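Local coordinates for CRISPR-associated protein,CRISPR-associated endonuclease Cas9 (Corynebacterium diphtheriae, PDB 6JOO), which binds a guide RNA and uses it to recognise and cleave matching double-stranded DNA of invading genetic elements in CRISPR antiviral immunity, at residues H41-D46 and N469-R474. Residues are numbered along the deposited sequence; the frame is centred on the assembly and turned at random.
Sequences HDSGLD and NPAVDR. With nucleotides of chain B.
Asp42 OD1 is gripped from two directions: Arg474 NH1 forms a salt bridge to it at 2.5 Å, and Gly44 N donates a hydrogen bond at 3.2 Å. The amide reaches OD1 from above the carboxylate, 69° out of its plane, closing an Asx turn. The carboxylate and guanidinium planes are 23° apart, and NH1 is nearer to OD1 than to OD2. Asp42 CG sits between the backbone N and the carbonyl carbon (chi1 54°), on the side from which its carboxylate reaches Arg474.

Guide RNA of chain B extends this pairing. Asp42 N donates to O6 of G77 at 3.0 Å, so a backbone amide contacts the base edge next to the carboxylate. G77 also covers one face of the guanidinium, its C8 lying 3.2 Å above the plane toward the rim, while Gly44 CA lies over the opposite face. At the edge, Arg474 NH2 comes 2.6 Å from OP1 of U76, and the positive charge is thus probably shared between phosphate and carboxylate.

Both segments belong to the part of the fusion that precedes the engineered linker. Loop 41-46 leaves strand 30-40 of the RNase H-like RuvC sheet and leads to helix 56-86, the bridge helix in Cas9 proteins; a type I' turn from Asp42 to Leu45 bends it, with positive phi at Ser43 and Gly44. Its partner is the first turn of helix 470-490, where Asn469 OD1 caps the amide of Val472 and, weakly, that of Ala471.

Around the turn the packing is lighter: Ser43 OG, anti to its backbone N, reaches Ala471 CB, and Gly44 CA approaches Pro470 CB at 4.3 Å. Ser43 N meanwhile bonds to His41 ND1 in the ring plane at 3.1 Å, and the ring lies obliquely against Arg474 CB.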
loop_
_atom_site.group_PDB
_atom_site.type_symbol
_atom_site.label_atom_id
_atom_site.label_comp_id
_atom_site.label_asym_id
_atom_site.label_seq_id
_atom_site.Cartn_x
_atom_site.Cartn_y
_atom_site.Cartn_z
ATOM N N HIS A 41 3.905 7.226 -15.141
ATOM C CA HIS A 41 3.940 6.816 -13.745
ATOM C C HIS A 41 3.514 5.360 -13.621
ATOM O O HIS A 41 2.850 4.802 -14.500
ATOM C CB HIS A 41 3.051 7.711 -12.864
ATOM C CG HIS A 41 1.619 7.766 -13.298
ATOM N ND1 HIS A 41 0.691 6.819 -12.925
ATOM C CD2 HIS A 41 0.956 8.659 -14.069
ATOM C CE1 HIS A 41 -0.483 7.123 -13.449
ATOM N NE2 HIS A 41 -0.350 8.236 -14.147
ATOM N N ASP A 42 3.914 4.747 -12.508
ATOM C CA ASP A 42 3.640 3.347 -12.218
ATOM C C ASP A 42 2.284 3.130 -11.557
ATOM O O ASP A 42 2.014 2.019 -11.086
ATOM C CB ASP A 42 4.745 2.775 -11.325
ATOM C CG ASP A 42 4.955 3.592 -10.059
ATOM O OD1 ASP A 42 4.287 4.637 -9.909
ATOM O OD2 ASP A 42 5.787 3.191 -9.216
ATOM N N SER A 43 1.443 4.164 -11.501
ATOM C CA SER A 43 0.140 4.117 -10.843
ATOM C C SER A 43 0.250 3.723 -9.374
ATOM O O SER A 43 -0.724 3.250 -8.779
ATOM C CB SER A 43 -0.822 3.177 -11.579
ATOM O OG SER A 43 -2.092 3.149 -10.950
ATOM N N GLY A 44 1.426 3.914 -8.777
ATOM C CA GLY A 44 1.645 3.553 -7.391
ATOM C C GLY A 44 1.560 2.074 -7.094
ATOM O O GLY A 44 1.348 1.697 -5.940
ATOM N N LEU A 45 1.734 1.223 -8.100
ATOM C CA LEU A 45 1.549 -0.207 -7.913
ATOM C C LEU A 45 2.808 -0.858 -7.347
ATOM O O LEU A 45 3.930 -0.377 -7.539
ATOM C CB LEU A 45 1.165 -0.871 -9.235
ATOM C CG LEU A 45 -0.173 -0.441 -9.835
ATOM C CD1 LEU A 45 -0.424 -1.187 -11.134
ATOM C CD2 LEU A 45 -1.302 -0.678 -8.840
ATOM N N ASP A 46 2.601 -1.954 -6.622
ATOM C CA ASP A 46 3.704 -2.755 -6.106
ATOM C C ASP A 46 4.244 -3.639 -7.227
ATOM O O ASP A 46 3.486 -4.434 -7.790
ATOM C CB ASP A 46 3.242 -3.611 -4.927
ATOM C CG ASP A 46 4.398 -4.266 -4.169
ATOM O OD1 ASP A 46 5.423 -4.629 -4.787
ATOM O OD2 ASP A 46 4.273 -4.423 -2.936
ATOM N N ASN A 469 -5.709 7.919 -2.789
ATOM C CA ASN A 469 -5.549 7.015 -3.918
ATOM C C ASN A 469 -4.118 7.099 -4.436
ATOM O O ASN A 469 -3.683 8.183 -4.842
ATOM C CB ASN A 469 -6.544 7.361 -5.024
ATOM C CG ASN A 469 -6.573 6.328 -6.141
ATOM O OD1 ASN A 469 -5.538 5.942 -6.688
ATOM N ND2 ASN A 469 -7.772 5.869 -6.480
ATOM N N PRO A 470 -3.354 6.005 -4.427
ATOM C CA PRO A 470 -1.955 6.102 -4.876
ATOM C C PRO A 470 -1.817 6.516 -6.329
ATOM O O PRO A 470 -0.886 7.256 -6.670
ATOM C CB PRO A 470 -1.413 4.687 -4.634
ATOM C CG PRO A 470 -2.319 4.103 -3.606
ATOM C CD PRO A 470 -3.673 4.664 -3.911
ATOM N N ALA A 471 -2.715 6.052 -7.200
ATOM C CA ALA A 471 -2.637 6.436 -8.606
ATOM C C ALA A 471 -2.938 7.917 -8.783
ATOM O O ALA A 471 -2.272 8.605 -9.567
ATOM C CB ALA A 471 -3.598 5.588 -9.437
ATOM N N VAL A 472 -3.935 8.427 -8.057
ATOM C CA VAL A 472 -4.271 9.845 -8.136
ATOM C C VAL A 472 -3.154 10.694 -7.542
ATOM O O VAL A 472 -2.780 11.732 -8.104
ATOM C CB VAL A 472 -5.617 10.111 -7.438
ATOM C CG1 VAL A 472 -5.944 11.596 -7.447
ATOM C CG2 VAL A 472 -6.728 9.314 -8.108
ATOM N N ASP A 473 -2.601 10.270 -6.403
ATOM C CA ASP A 473 -1.544 11.042 -5.756
ATOM C C ASP A 473 -0.304 11.144 -6.630
ATOM O O ASP A 473 0.466 12.103 -6.501
ATOM C CB ASP A 473 -1.187 10.422 -4.405
ATOM C CG ASP A 473 -2.326 10.502 -3.407
ATOM O OD1 ASP A 473 -3.388 11.059 -3.757
ATOM O OD2 ASP A 473 -2.158 10.007 -2.273
ATOM N N ARG A 474 -0.085 10.167 -7.513
ATOM C CA ARG A 474 1.016 10.265 -8.464
ATOM C C ARG A 474 0.826 11.459 -9.391
ATOM O O ARG A 474 1.750 12.257 -9.593
ATOM C CB ARG A 474 1.137 8.967 -9.268
ATOM C CG ARG A 474 1.881 7.851 -8.548
ATOM C CD ARG A 474 3.324 8.253 -8.288
ATOM N NE ARG A 474 3.832 7.717 -7.027
ATOM C CZ ARG A 474 4.631 6.660 -6.926
ATOM N NH1 ARG A 474 5.025 6.015 -8.015
ATOM N NH2 ARG A 474 5.041 6.251 -5.732
ATOM P P G B 77 7.037 10.498 -3.853
ATOM O OP1 G B 77 8.004 10.955 -2.821
ATOM O OP2 G B 77 6.902 11.236 -5.135
ATOM O "O5'" G B 77 7.330 8.982 -4.256
ATOM C "C5'" G B 77 8.327 8.221 -3.579
ATOM C "C4'" G B 77 9.485 7.848 -4.481
ATOM O "O4'" G B 77 8.994 7.134 -5.646
ATOM C "C3'" G B 77 10.326 9.010 -5.014
ATOM O "O3'" G B 77 11.692 8.609 -5.069
ATOM C "C2'" G B 77 9.801 9.181 -6.434
ATOM O "O2'" G B 77 10.712 9.784 -7.326
ATOM C "C1'" G B 77 9.509 7.737 -6.815
ATOM N N9 G B 77 8.536 7.576 -7.892
ATOM C C8 G B 77 7.343 8.232 -8.057
ATOM N N7 G B 77 6.707 7.855 -9.130
ATOM C C5 G B 77 7.531 6.894 -9.700
ATOM C C6 G B 77 7.369 6.123 -10.879
ATOM O O6 G B 77 6.428 6.146 -11.682
ATOM N N1 G B 77 8.448 5.264 -11.087
ATOM C C2 G B 77 9.541 5.159 -10.260
ATOM N N2 G B 77 10.483 4.273 -10.621
ATOM N N3 G B 77 9.702 5.873 -9.157
ATOM C C4 G B 77 8.665 6.710 -8.945
ATOM P P U B 76 5.704 5.277 -2.156
ATOM O OP1 U B 76 5.878 4.948 -3.592
ATOM O OP2 U B 76 6.744 4.871 -1.176
ATOM O "O5'" U B 76 5.531 6.853 -2.031
ATOM C "C5'" U B 76 4.404 7.511 -2.587
ATOM C "C4'" U B 76 4.192 8.865 -1.956
ATOM O "O4'" U B 76 3.827 8.706 -0.564
ATOM C "C3'" U B 76 5.405 9.779 -1.922
ATOM O "O3'" U B 76 5.595 10.453 -3.153
ATOM C "C2'" U B 76 5.098 10.711 -0.749
ATOM O "O2'" U B 76 4.238 11.772 -1.142
ATOM C "C1'" U B 76 4.315 9.793 0.191
ATOM N N1 U B 76 5.139 9.275 1.300
ATOM C C2 U B 76 5.157 10.033 2.448
ATOM O O2 U B 76 4.537 11.077 2.546
ATOM N N3 U B 76 5.924 9.521 3.467
ATOM C C4 U B 76 6.658 8.354 3.455
ATOM O O4 U B 76 7.300 8.034 4.460
ATOM C C5 U B 76 6.580 7.630 2.222
ATOM C C6 U B 76 5.841 8.101 1.210
#